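Local coordinates for choline/ethanolamine kinase family protein (Mesorhizobium loti, PDB 3DXQ) that probably acts as a small-molecule phosphotransferase of the choline/ethanolamine kinase family, possibly phosphorylating ethanolamine, at residues D39-P45 with G82-Y88; I89-M95 with C182-T188; G210-V214 with K247-D251; C250-T255 with R278-C282. The contacts are given in a common frame with arbitrary orientation. Where two conformers were deposited one is given. Numbering follows the deposited sequence.

Contact 1: D39-P45 with G82-Y88; sequences DLCLRIP and GVMVTRY
Strands 40-45 and 84-87 run antiparallel, their axes 4.5 Å apart at closest and 153° between directions, with C41 opposite T86, L42 opposite V85 and R43 opposite M84. Backbone polar groups are satisfied in pairs: C41 N to T86 O (2.8 Å) and T86 N to C41 O (3.0 Å), then R43 N to M84 O (2.8 Å) and M84 N to R43 O (3.1 Å). Y88 N extends the ladder to D39 O at 2.8 Å. L42 and I44 turn their backbone groups to strand 32-37, and V85 bonds strand 74-77, so both strands are interior in the five-stranded antiparallel sheet of the kinase-like N-terminal lobe. C41, R43, M84 and T86 share one face. There R43 NH1 donates to T86 OG1 (3.2 Å), and C41 SG meets the edge of the Y88 ring, 3.7 Å from CD1. On the other face L42 (chi1 t) brings CD1 to 3.6 Å from V83 CG1. R87 sends its guanidinium to E73, with L40 CD2 over one face, 4.2 Å from R87 NH2.

Contact 2: I89-M95 with C182-T188; sequences IAGAQTM and CENFLDT
Residues 93-94 and 185-187 form a short antiparallel ladder in which Q93 faces D187 as a hydrogen-bonded pair and T94 faces L186 as a non-hydrogen-bonded one. Q93 N to D187 O and D187 N to Q93 O are both 2.7 Å; M95 N adds a bond to F185 O at 3.0 Å. Before the strand, C182-N184 make a 3-10 turn, closed by F185 N to C182 O (3.0 Å). Strand alternation puts Q93 and D187 on one face, T94 and L186 on the other; rotamers then set which atoms meet. L186 (m, t) packs its CD1 3.9 Å from I89 CD1, I89 being m, t as well, with T94 OG1 3.6 Å from L186 CD2. Selenomethionine M95 folds compactly as m, m, m: its CB lies 3.3 Å from C182 O and its SE 3.5 Å from D187 CB. D187, chi1 t, directs its carboxylate to salt bridges with R103 and R109, and Q93, also t, reaches K99 through OE1. Strand 192-194 completes a three-stranded sheet. Strand 93-94 follows what is consistent with a kinase-like interlobe linker, and turn 182-184 ends at N184, which with H177 and D179 probably forms the family's H-x-D-x4-N catalytic-loop motif.

Contact 3: G210-V214 with K247-D251; sequences GDLSV and KAMCD
This is a helix-helix crossing inside the helical C-terminal lobe of a kinase-like fold: the short axes of 210-214 (helix 206-215) and 247-251 (helix 237-263) pass 8.5 Å apart with a signed angle of -72°. Both segments have regular helical backbones, and the V214 N to G210 O bond within the first measures 3.1 Å. The second begins with K247, at the closest backbone approach, its CA 4.7 Å from the CA of G210. Such nearness suits glycine, since a CB placed on residue 210 would fall 3.2 Å from K247 N. The K247 side chain (chi1 near -87°, chi2 t) runs along the neighbouring helix, CG lying 3.6 Å from G210 O and 3.2 Å from V214 CG2. Its NZ makes a salt bridge to D223, which also accepts a hydrogen bond from S213 OG. A248 and M249 face other helices, M249 packing on helices 130-141 and 152-167. C250, chi1 t, points toward the first helix, where D211, also t, bends its carboxylate back to it, with OD2 3.0 Å from C250 SG. D251 comes last; its carboxylate pairs with R278 and R281, and its OD1 lies 3.3 Å from V214 CG1.

Contact 4: C250-T255 with R278-C282; sequences CDLLWT and RFARC
A buried, salt-bridged packing of two nearly antiparallel helices joins helix 237-263 to helix 271-287 in the C-terminal lobe. The short axes of 250-255 and 278-282 approach to 8.4 Å at a signed angle of -152°, with D251 CA 5.3 Å from R278 CA and T255 CA 5.6 Å from F279 CA. A salt-bridge network runs through the interface. D251 (chi1 near -92°) receives R278 NE at 3.0 Å and R278 NH2 at 3.2 Å on OD1, R281 NH2 at 3.0 Å on the same oxygen, and R281 NE at 3.1 Å on OD2. One carboxylate thus ties together two arginines a single helical turn apart. R278 (m, t, p) is also a knob among C250, D251, W254 and T255, with W254 CB over one face of its guanidinium; NH2 has a second anionic partner in E215. T255 OG1 turns back to D251 O (2.8 Å) within its own helix, while T255 CG2 touches F279 CB at 3.6 Å. D251 CB lies 3.6 Å from C282 CB. Around this pair, helix 206-215 contributes V214 beside D251 and R281, helix 152-167 packs on L252 and F279, and helix 130-141 packs on L253.

Along the chain the contacts come in series from 1 to 3, with contact 4 beginning where contact 3 ends. Contact 1 lies in the five-stranded sheet, and its second segment runs directly into contact 2, 15 Å away between centres, so residues 82-95 carry the chain from that sheet to the three-stranded one. Contact 2 touches contact 3 through F185 CZ and L212 CD2 (3.8 Å), although their centres are 21 Å apart. Contacts 3 and 4, with centres only 8 Å apart, share C250 and D251 on helix 237-263, which therefore packs on helices 206-215 and 271-287 together. Contacts 1 and 4, with centres about 31 Å apart, span the two lobes, consistent with a bilobal kinase fold.

Contact 1: D39-P45 with G82-Y88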
loop_
_atom_site.group_PDB
_atom_site.type_symbol
_atom_site.label_atom_id
_atom_site.label_comp_id
_atom_site.label_asym_id
_atom_site.label_seq_id
_atom_site.Cartn_x
_atom_site.Cartn_y
_atom_site.Cartn_z
ATOM N N ASP A 39 21.516 -11.761 -9.131
ATOM C CA ASP A 39 20.256 -12.377 -8.721
ATOM C C ASP A 39 19.761 -11.783 -7.393
ATOM O O ASP A 39 18.834 -12.299 -6.784
ATOM C CB ASP A 39 20.466 -13.894 -8.604
ATOM C CG ASP A 39 21.039 -14.485 -9.879
ATOM O OD1 ASP A 39 20.458 -14.219 -10.936
ATOM O OD2 ASP A 39 22.072 -15.191 -9.844
ATOM N N LEU A 40 20.398 -10.705 -6.940
ATOM C CA LEU A 40 20.020 -10.066 -5.684
ATOM C C LEU A 40 19.512 -8.672 -6.039
ATOM O O LEU A 40 19.806 -8.179 -7.114
ATOM C CB LEU A 40 21.226 -9.994 -4.740
ATOM C CG LEU A 40 21.917 -11.315 -4.394
ATOM C CD1 LEU A 40 23.230 -11.079 -3.661
ATOM C CD2 LEU A 40 21.025 -12.196 -3.566
ATOM N N CYS A 41 18.713 -8.076 -5.164
ATOM C CA CYS A 41 18.219 -6.691 -5.347
ATOM C C CYS A 41 18.739 -5.812 -4.230
ATOM O O CYS A 41 18.683 -6.166 -3.057
ATOM C CB CYS A 41 16.707 -6.597 -5.305
ATOM S SG CYS A 41 15.871 -7.370 -6.613
ATOM N N LEU A 42 19.256 -4.668 -4.620
ATOM C CA LEU A 42 19.767 -3.676 -3.694
ATOM C C LEU A 42 18.699 -2.595 -3.577
ATOM O O LEU A 42 18.259 -2.071 -4.601
ATOM C CB LEU A 42 21.059 -3.093 -4.257
ATOM C CG LEU A 42 21.839 -2.106 -3.398
ATOM C CD1 LEU A 42 22.351 -2.736 -2.110
ATOM C CD2 LEU A 42 22.986 -1.596 -4.207
ATOM N N ARG A 43 18.253 -2.291 -2.357
ATOM C CA ARG A 43 17.248 -1.244 -2.125
ATOM C C ARG A 43 17.852 -0.080 -1.317
ATOM O O ARG A 43 18.329 -0.282 -0.199
ATOM C CB ARG A 43 16.051 -1.832 -1.381
ATOM C CG ARG A 43 15.727 -3.279 -1.772
ATOM C CD ARG A 43 14.408 -3.764 -1.162
ATOM N NE ARG A 43 13.241 -3.409 -1.986
ATOM C CZ ARG A 43 12.792 -4.124 -3.024
ATOM N NH1 ARG A 43 13.402 -5.250 -3.401
ATOM N NH2 ARG A 43 11.718 -3.710 -3.702
ATOM N N ILE A 44 17.838 1.129 -1.884
ATOM C CA ILE A 44 18.392 2.332 -1.228
ATOM C C ILE A 44 17.254 3.261 -0.802
ATOM O O ILE A 44 16.348 3.524 -1.597
ATOM C CB ILE A 44 19.287 3.162 -2.163
ATOM C CG1 ILE A 44 20.454 2.339 -2.731
ATOM C CG2 ILE A 44 19.830 4.393 -1.411
ATOM C CD1 ILE A 44 21.778 2.563 -2.027
ATOM N N PRO A 45 17.282 3.761 0.443
ATOM C CA PRO A 45 16.241 4.693 0.897
ATOM C C PRO A 45 16.301 6.124 0.294
ATOM O O PRO A 45 17.385 6.721 0.173
ATOM C CB PRO A 45 16.471 4.748 2.412
ATOM C CG PRO A 45 17.389 3.608 2.721
ATOM C CD PRO A 45 18.224 3.445 1.527
ATOM N N GLY A 82 20.306 1.895 6.283
ATOM C CA GLY A 82 18.967 1.370 5.991
ATOM C C GLY A 82 18.927 0.503 4.731
ATOM O O GLY A 82 17.936 -0.161 4.472
ATOM N N VAL A 83 20.013 0.501 3.959
ATOM C CA VAL A 83 20.117 -0.272 2.715
ATOM C C VAL A 83 19.785 -1.765 2.896
ATOM O O VAL A 83 20.252 -2.405 3.837
ATOM C CB VAL A 83 21.515 -0.091 2.099
ATOM C CG1 VAL A 83 21.770 -1.098 1.009
ATOM C CG2 VAL A 83 21.651 1.329 1.565
HETATM N N MSE A 84 18.994 -2.317 1.977
HETATM C CA MSE A 84 18.482 -3.679 2.148
HETATM C C MSE A 84 18.738 -4.549 0.910
HETATM O O MSE A 84 18.527 -4.110 -0.231
HETATM C CB MSE A 84 16.992 -3.615 2.477
HETATM C CG MSE A 84 16.356 -4.929 2.814
HETATM SE SE MSE A 84 14.406 -4.750 2.881
HETATM C CE MSE A 84 14.257 -3.948 4.636
ATOM N N VAL A 85 19.222 -5.770 1.140
ATOM C CA VAL A 85 19.432 -6.724 0.057
ATOM C C VAL A 85 18.390 -7.837 0.130
ATOM O O VAL A 85 18.263 -8.507 1.148
ATOM C CB VAL A 85 20.815 -7.354 0.102
ATOM C CG1 VAL A 85 20.996 -8.252 -1.126
ATOM C CG2 VAL A 85 21.901 -6.272 0.178
ATOM N N THR A 86 17.638 -8.013 -0.948
ATOM C CA THR A 86 16.661 -9.078 -1.042
ATOM C C THR A 86 17.027 -9.966 -2.210
ATOM O O THR A 86 17.920 -9.641 -2.980
ATOM C CB THR A 86 15.254 -8.512 -1.258
ATOM O OG1 THR A 86 15.236 -7.733 -2.459
ATOM C CG2 THR A 86 14.871 -7.643 -0.099
ATOM N N ARG A 87 16.333 -11.084 -2.343
ATOM C CA ARG A 87 16.598 -11.980 -3.437
ATOM C C ARG A 87 15.719 -11.557 -4.596
ATOM O O ARG A 87 14.563 -11.188 -4.397
ATOM C CB ARG A 87 16.362 -13.437 -3.032
ATOM C CG ARG A 87 16.599 -14.403 -4.178
ATOM C CD ARG A 87 16.917 -15.818 -3.722
ATOM N NE ARG A 87 18.355 -16.021 -3.638
ATOM C CZ ARG A 87 19.053 -16.083 -2.515
ATOM N NH1 ARG A 87 18.482 -15.978 -1.326
ATOM N NH2 ARG A 87 20.339 -16.266 -2.589
ATOM N N TYR A 88 16.274 -11.591 -5.800
ATOM C CA TYR A 88 15.514 -11.254 -6.981
ATOM C C TYR A 88 14.712 -12.454 -7.417
ATOM O O TYR A 88 15.241 -13.560 -7.510
ATOM C CB TYR A 88 16.394 -10.814 -8.149
ATOM C CG TYR A 88 15.608 -10.524 -9.413
ATOM C CD1 TYR A 88 14.753 -9.423 -9.488
ATOM C CD2 TYR A 88 15.722 -11.341 -10.534
ATOM C CE1 TYR A 88 14.029 -9.138 -10.654
ATOM C CE2 TYR A 88 15.007 -11.061 -11.710
ATOM C CZ TYR A 88 14.162 -9.957 -11.754
ATOM O OH TYR A 88 13.452 -9.679 -12.897
#

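Contact 2: I89-M95 with C182-T188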
loop_
_atom_site.group_PDB
_atom_site.type_symbol
_atom_site.label_atom_id
_atom_site.label_comp_id
_atom_site.label_asym_id
_atom_site.label_seq_id
_atom_site.Cartn_x
_atom_site.Cartn_y
_atom_site.Cartn_z
ATOM N N ILE A 89 13.446 -12.184 -7.722
ATOM C CA ILE A 89 12.494 -13.153 -8.246
ATOM C C ILE A 89 12.462 -13.133 -9.784
ATOM O O ILE A 89 11.848 -12.250 -10.409
ATOM C CB ILE A 89 11.112 -12.809 -7.726
ATOM C CG1 ILE A 89 11.120 -12.945 -6.214
ATOM C CG2 ILE A 89 10.062 -13.715 -8.341
ATOM C CD1 ILE A 89 9.885 -12.349 -5.569
ATOM N N ALA A 90 13.139 -14.115 -10.377
ATOM C CA ALA A 90 13.238 -14.241 -11.817
ATOM C C ALA A 90 11.870 -14.570 -12.369
ATOM O O ALA A 90 11.048 -15.162 -11.686
ATOM C CB ALA A 90 14.243 -15.320 -12.189
ATOM N N GLY A 91 11.626 -14.131 -13.600
ATOM C CA GLY A 91 10.361 -14.365 -14.288
ATOM C C GLY A 91 9.162 -13.891 -13.512
ATOM O O GLY A 91 8.147 -14.582 -13.445
ATOM N N ALA A 92 9.291 -12.721 -12.901
ATOM C CA ALA A 92 8.204 -12.127 -12.148
ATOM C C ALA A 92 7.932 -10.795 -12.764
ATOM O O ALA A 92 8.867 -10.093 -13.128
ATOM C CB ALA A 92 8.593 -11.957 -10.684
ATOM N N GLN A 93 6.659 -10.432 -12.836
ATOM C CA GLN A 93 6.239 -9.171 -13.434
ATOM C C GLN A 93 5.806 -8.160 -12.364
ATOM O O GLN A 93 4.987 -8.468 -11.509
ATOM C CB GLN A 93 5.070 -9.447 -14.387
ATOM C CG GLN A 93 4.677 -8.295 -15.292
ATOM C CD GLN A 93 5.777 -7.933 -16.258
ATOM O OE1 GLN A 93 6.258 -6.795 -16.276
ATOM N NE2 GLN A 93 6.215 -8.911 -17.043
ATOM N N THR A 94 6.369 -6.957 -12.408
ATOM C CA THR A 94 5.910 -5.860 -11.557
ATOM C C THR A 94 4.552 -5.458 -12.057
ATOM O O THR A 94 4.381 -5.277 -13.248
ATOM C CB THR A 94 6.823 -4.642 -11.624
ATOM O OG1 THR A 94 8.012 -4.959 -10.921
ATOM C CG2 THR A 94 6.180 -3.452 -10.954
HETATM N N MSE A 95 3.606 -5.303 -11.150
HETATM C CA MSE A 95 2.237 -5.028 -11.529
HETATM C C MSE A 95 1.906 -3.528 -11.702
HETATM O O MSE A 95 2.718 -2.633 -11.426
HETATM C CB MSE A 95 1.282 -5.719 -10.543
HETATM C CG MSE A 95 1.426 -7.252 -10.499
HETATM SE SE MSE A 95 0.851 -8.196 -12.113
HETATM C CE MSE A 95 -0.936 -7.458 -12.178
ATOM N N CYS A 182 0.105 -1.100 -6.796
ATOM C CA CYS A 182 0.252 -2.120 -7.795
ATOM C C CYS A 182 1.714 -2.506 -7.981
ATOM O O CYS A 182 2.035 -3.708 -8.080
ATOM C CB CYS A 182 -0.332 -1.636 -9.108
ATOM S SG CYS A 182 -2.097 -1.378 -9.036
ATOM N N GLU A 183 2.583 -1.485 -7.980
ATOM C CA GLU A 183 4.030 -1.676 -8.208
ATOM C C GLU A 183 4.684 -2.560 -7.148
ATOM O O GLU A 183 5.702 -3.183 -7.399
ATOM C CB GLU A 183 4.793 -0.341 -8.303
ATOM C CG GLU A 183 4.793 0.511 -7.037
ATOM C CD GLU A 183 5.808 1.642 -7.077
ATOM O OE1 GLU A 183 7.032 1.363 -7.049
ATOM O OE2 GLU A 183 5.379 2.816 -7.108
ATOM N N ASN A 184 4.088 -2.628 -5.963
ATOM C CA ASN A 184 4.594 -3.484 -4.892
ATOM C C ASN A 184 4.315 -4.976 -5.067
ATOM O O ASN A 184 4.717 -5.768 -4.223
ATOM C CB ASN A 184 4.001 -3.014 -3.558
ATOM C CG ASN A 184 4.549 -1.667 -3.131
ATOM O OD1 ASN A 184 5.655 -1.292 -3.530
ATOM N ND2 ASN A 184 3.793 -0.943 -2.294
ATOM N N PHE A 185 3.616 -5.359 -6.136
ATOM C CA PHE A 185 3.288 -6.752 -6.385
ATOM C C PHE A 185 4.114 -7.304 -7.522
ATOM O O PHE A 185 4.160 -6.723 -8.604
ATOM C CB PHE A 185 1.817 -6.916 -6.748
ATOM C CG PHE A 185 0.883 -6.775 -5.584
ATOM C CD1 PHE A 185 0.432 -5.522 -5.190
ATOM C CD2 PHE A 185 0.445 -7.899 -4.891
ATOM C CE1 PHE A 185 -0.418 -5.383 -4.124
ATOM C CE2 PHE A 185 -0.407 -7.770 -3.821
ATOM C CZ PHE A 185 -0.843 -6.501 -3.429
ATOM N N LEU A 186 4.760 -8.439 -7.265
ATOM C CA LEU A 186 5.543 -9.124 -8.271
ATOM C C LEU A 186 4.790 -10.392 -8.598
ATOM O O LEU A 186 4.596 -11.247 -7.731
ATOM C CB LEU A 186 6.943 -9.443 -7.754
ATOM C CG LEU A 186 7.665 -8.263 -7.092
ATOM C CD1 LEU A 186 9.054 -8.723 -6.668
ATOM C CD2 LEU A 186 7.713 -6.996 -7.987
ATOM N N ASP A 187 4.382 -10.526 -9.851
ATOM C CA ASP A 187 3.561 -11.645 -10.261
ATOM C C ASP A 187 4.350 -12.679 -11.035
ATOM O O ASP A 187 4.891 -12.370 -12.092
ATOM C CB ASP A 187 2.430 -11.127 -11.149
ATOM C CG ASP A 187 1.434 -12.209 -11.532
ATOM O OD1 ASP A 187 1.284 -13.205 -10.780
ATOM O OD2 ASP A 187 0.776 -12.052 -12.583
ATOM N N THR A 188 4.437 -13.901 -10.536
ATOM C CA THR A 188 5.002 -14.944 -11.371
ATOM C C THR A 188 3.785 -15.300 -12.185
ATOM O O THR A 188 2.884 -14.471 -12.336
ATOM C CB THR A 188 5.558 -16.140 -10.578
ATOM O OG1 THR A 188 4.487 -16.891 -10.002
ATOM C CG2 THR A 188 6.494 -15.651 -9.501
#

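Contact 3: G210-V214 with K247-D251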
loop_
_atom_site.group_PDB
_atom_site.type_symbol
_atom_site.label_atom_id
_atom_site.label_comp_id
_atom_site.label_asym_id
_atom_site.label_seq_id
_atom_site.Cartn_x
_atom_site.Cartn_y
_atom_site.Cartn_z
ATOM N N GLY A 210 -9.105 -2.829 0.236
ATOM C CA GLY A 210 -9.652 -1.551 -0.250
ATOM C C GLY A 210 -8.590 -0.690 -0.918
ATOM O O GLY A 210 -8.837 -0.038 -1.945
ATOM N N ASP A 211 -7.396 -0.701 -0.332
ATOM C CA ASP A 211 -6.299 0.117 -0.830
ATOM C C ASP A 211 -5.852 -0.347 -2.209
ATOM O O ASP A 211 -5.714 0.462 -3.128
ATOM C CB ASP A 211 -5.134 0.076 0.144
ATOM C CG ASP A 211 -4.108 1.190 -0.099
ATOM O OD1 ASP A 211 -3.528 1.309 -1.187
ATOM O OD2 ASP A 211 -3.830 1.924 0.853
ATOM N N LEU A 212 -5.642 -1.644 -2.361
ATOM C CA LEU A 212 -5.264 -2.190 -3.654
ATOM C C LEU A 212 -6.302 -1.853 -4.698
ATOM O O LEU A 212 -5.955 -1.431 -5.796
ATOM C CB LEU A 212 -5.108 -3.705 -3.562
ATOM C CG LEU A 212 -4.863 -4.459 -4.855
ATOM C CD1 LEU A 212 -3.791 -3.727 -5.678
ATOM C CD2 LEU A 212 -4.445 -5.919 -4.534
ATOM N N SER A 213 -7.576 -2.033 -4.361
ATOM C CA SER A 213 -8.661 -1.760 -5.303
ATOM C C SER A 213 -8.616 -0.344 -5.845
ATOM O O SER A 213 -8.699 -0.151 -7.064
ATOM C CB SER A 213 -10.022 -1.996 -4.646
ATOM O OG SER A 213 -11.074 -1.868 -5.583
ATOM N N VAL A 214 -8.479 0.640 -4.949
ATOM C CA VAL A 214 -8.421 2.051 -5.361
ATOM C C VAL A 214 -7.139 2.370 -6.133
ATOM O O VAL A 214 -7.158 3.190 -7.070
ATOM C CB VAL A 214 -8.538 3.009 -4.171
ATOM C CG1 VAL A 214 -8.220 4.419 -4.578
ATOM C CG2 VAL A 214 -9.902 2.961 -3.632
ATOM N N LYS A 247 -11.871 2.017 0.495
ATOM C CA LYS A 247 -11.611 2.660 -0.790
ATOM C C LYS A 247 -11.740 4.177 -0.602
ATOM O O LYS A 247 -10.857 4.926 -0.987
ATOM C CB LYS A 247 -12.595 2.203 -1.868
ATOM C CG LYS A 247 -12.229 0.954 -2.648
ATOM C CD LYS A 247 -13.420 0.541 -3.512
ATOM C CE LYS A 247 -13.029 0.035 -4.883
ATOM N NZ LYS A 247 -14.185 -0.563 -5.636
ATOM N N ALA A 248 -12.827 4.618 0.024
ATOM C CA ALA A 248 -13.055 6.050 0.229
ATOM C C ALA A 248 -12.026 6.650 1.186
ATOM O O ALA A 248 -11.429 7.673 0.879
ATOM C CB ALA A 248 -14.493 6.324 0.730
HETATM N N MSE A 249 -11.821 6.024 2.341
HETATM C CA MSE A 249 -10.891 6.558 3.338
HETATM C C MSE A 249 -9.454 6.581 2.868
HETATM O O MSE A 249 -8.693 7.455 3.259
HETATM C CB MSE A 249 -10.967 5.760 4.634
HETATM C CG MSE A 249 -12.247 5.946 5.425
HETATM SE SE MSE A 249 -12.839 7.825 5.503
HETATM C CE MSE A 249 -13.806 7.727 7.134
ATOM N N CYS A 250 -9.084 5.597 2.056
ATOM C CA CYS A 250 -7.756 5.515 1.480
ATOM C C CYS A 250 -7.472 6.724 0.611
ATOM O O CYS A 250 -6.463 7.387 0.756
ATOM C CB CYS A 250 -7.648 4.247 0.648
ATOM S SG CYS A 250 -5.999 3.890 0.085
ATOM N N ASP A 251 -8.387 7.030 -0.292
ATOM C CA ASP A 251 -8.265 8.237 -1.105
ATOM C C ASP A 251 -8.202 9.492 -0.249
ATOM O O ASP A 251 -7.426 10.404 -0.539
ATOM C CB ASP A 251 -9.440 8.372 -2.075
ATOM C CG ASP A 251 -9.174 7.754 -3.440
ATOM O OD1 ASP A 251 -8.006 7.628 -3.844
ATOM O OD2 ASP A 251 -10.157 7.422 -4.132
#

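Contact 4: C250-T255 with R278-C282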
loop_
_atom_site.group_PDB
_atom_site.type_symbol
_atom_site.label_atom_id
_atom_site.label_comp_id
_atom_site.label_asym_id
_atom_site.label_seq_id
_atom_site.Cartn_x
_atom_site.Cartn_y
_atom_site.Cartn_z
ATOM N N CYS A 250 -9.084 5.597 2.056
ATOM C CA CYS A 250 -7.756 5.515 1.480
ATOM C C CYS A 250 -7.472 6.724 0.611
ATOM O O CYS A 250 -6.463 7.387 0.756
ATOM C CB CYS A 250 -7.648 4.247 0.648
ATOM S SG CYS A 250 -5.999 3.890 0.085
ATOM N N ASP A 251 -8.387 7.030 -0.292
ATOM C CA ASP A 251 -8.265 8.237 -1.105
ATOM C C ASP A 251 -8.202 9.492 -0.249
ATOM O O ASP A 251 -7.426 10.404 -0.539
ATOM C CB ASP A 251 -9.440 8.372 -2.075
ATOM C CG ASP A 251 -9.174 7.754 -3.440
ATOM O OD1 ASP A 251 -8.006 7.628 -3.844
ATOM O OD2 ASP A 251 -10.157 7.422 -4.132
ATOM N N LEU A 252 -9.031 9.560 0.783
ATOM C CA LEU A 252 -9.072 10.745 1.638
ATOM C C LEU A 252 -7.736 10.969 2.343
ATOM O O LEU A 252 -7.242 12.098 2.398
ATOM C CB LEU A 252 -10.179 10.617 2.691
ATOM C CG LEU A 252 -10.346 11.830 3.607
ATOM C CD1 LEU A 252 -10.731 13.047 2.818
ATOM C CD2 LEU A 252 -11.377 11.541 4.650
ATOM N N LEU A 253 -7.182 9.892 2.901
ATOM C CA LEU A 253 -5.903 9.939 3.613
ATOM C C LEU A 253 -4.836 10.587 2.753
ATOM O O LEU A 253 -4.238 11.594 3.131
ATOM C CB LEU A 253 -5.449 8.532 4.008
ATOM C CG LEU A 253 -4.104 8.445 4.730
ATOM C CD1 LEU A 253 -4.236 9.161 6.070
ATOM C CD2 LEU A 253 -3.637 7.001 4.907
ATOM N N TRP A 254 -4.631 10.002 1.581
ATOM C CA TRP A 254 -3.640 10.483 0.642
ATOM C C TRP A 254 -3.997 11.865 0.091
ATOM O O TRP A 254 -3.117 12.699 -0.097
ATOM C CB TRP A 254 -3.439 9.464 -0.470
ATOM C CG TRP A 254 -2.739 8.246 0.035
ATOM C CD1 TRP A 254 -3.259 6.997 0.198
ATOM C CD2 TRP A 254 -1.376 8.171 0.451
ATOM N NE1 TRP A 254 -2.303 6.144 0.689
ATOM C CE2 TRP A 254 -1.135 6.841 0.851
ATOM C CE3 TRP A 254 -0.330 9.106 0.520
ATOM C CZ2 TRP A 254 0.107 6.419 1.310
ATOM C CZ3 TRP A 254 0.903 8.688 0.980
ATOM C CH2 TRP A 254 1.112 7.353 1.368
ATOM N N THR A 255 -5.274 12.124 -0.163
ATOM C CA THR A 255 -5.667 13.459 -0.613
ATOM C C THR A 255 -5.123 14.528 0.334
ATOM O O THR A 255 -4.465 15.475 -0.105
ATOM C CB THR A 255 -7.180 13.605 -0.686
ATOM O OG1 THR A 255 -7.669 12.842 -1.794
ATOM C CG2 THR A 255 -7.579 15.069 -0.868
ATOM N N ARG A 278 -7.485 12.223 -6.487
ATOM C CA ARG A 278 -7.874 11.272 -5.445
ATOM C C ARG A 278 -9.058 11.748 -4.628
ATOM O O ARG A 278 -9.833 10.936 -4.132
ATOM C CB ARG A 278 -6.707 10.972 -4.501
ATOM C CG ARG A 278 -5.441 10.541 -5.208
ATOM C CD ARG A 278 -4.525 9.730 -4.304
ATOM N NE ARG A 278 -5.120 8.434 -3.987
ATOM C CZ ARG A 278 -4.495 7.421 -3.400
ATOM N NH1 ARG A 278 -3.221 7.521 -3.064
ATOM N NH2 ARG A 278 -5.152 6.295 -3.163
ATOM N N PHE A 279 -9.199 13.056 -4.479
ATOM C CA PHE A 279 -10.333 13.589 -3.746
ATOM C C PHE A 279 -11.615 13.415 -4.547
ATOM O O PHE A 279 -12.601 12.891 -4.038
ATOM C CB PHE A 279 -10.143 15.063 -3.430
ATOM C CG PHE A 279 -11.283 15.649 -2.665
ATOM C CD1 PHE A 279 -11.328 15.542 -1.284
ATOM C CD2 PHE A 279 -12.334 16.264 -3.324
ATOM C CE1 PHE A 279 -12.395 16.063 -0.568
ATOM C CE2 PHE A 279 -13.401 16.794 -2.619
ATOM C CZ PHE A 279 -13.436 16.687 -1.236
ATOM N N ALA A 280 -11.590 13.864 -5.801
ATOM C CA ALA A 280 -12.762 13.819 -6.682
ATOM C C ALA A 280 -13.303 12.402 -6.836
ATOM O O ALA A 280 -14.519 12.196 -6.867
ATOM C CB ALA A 280 -12.420 14.402 -8.034
ATOM N N ARG A 281 -12.394 11.430 -6.923
ATOM C CA ARG A 281 -12.769 10.022 -6.990
ATOM C C ARG A 281 -13.466 9.605 -5.692
ATOM O O ARG A 281 -14.512 8.944 -5.710
ATOM C CB ARG A 281 -11.512 9.167 -7.219
ATOM C CG ARG A 281 -11.763 7.670 -7.317
ATOM C CD ARG A 281 -10.563 6.967 -7.904
ATOM N NE ARG A 281 -9.376 7.163 -7.084
ATOM C CZ ARG A 281 -8.134 6.858 -7.447
ATOM N NH1 ARG A 281 -7.885 6.340 -8.638
ATOM N NH2 ARG A 281 -7.131 7.090 -6.613
ATOM N N CYS A 282 -12.856 9.995 -4.576
ATOM C CA CYS A 282 -13.372 9.731 -3.251
ATOM C C CYS A 282 -14.762 10.308 -3.084
ATOM O O CYS A 282 -15.704 9.601 -2.721
ATOM C CB CYS A 282 -12.445 10.354 -2.221
ATOM S SG CYS A 282 -13.121 10.306 -0.598
#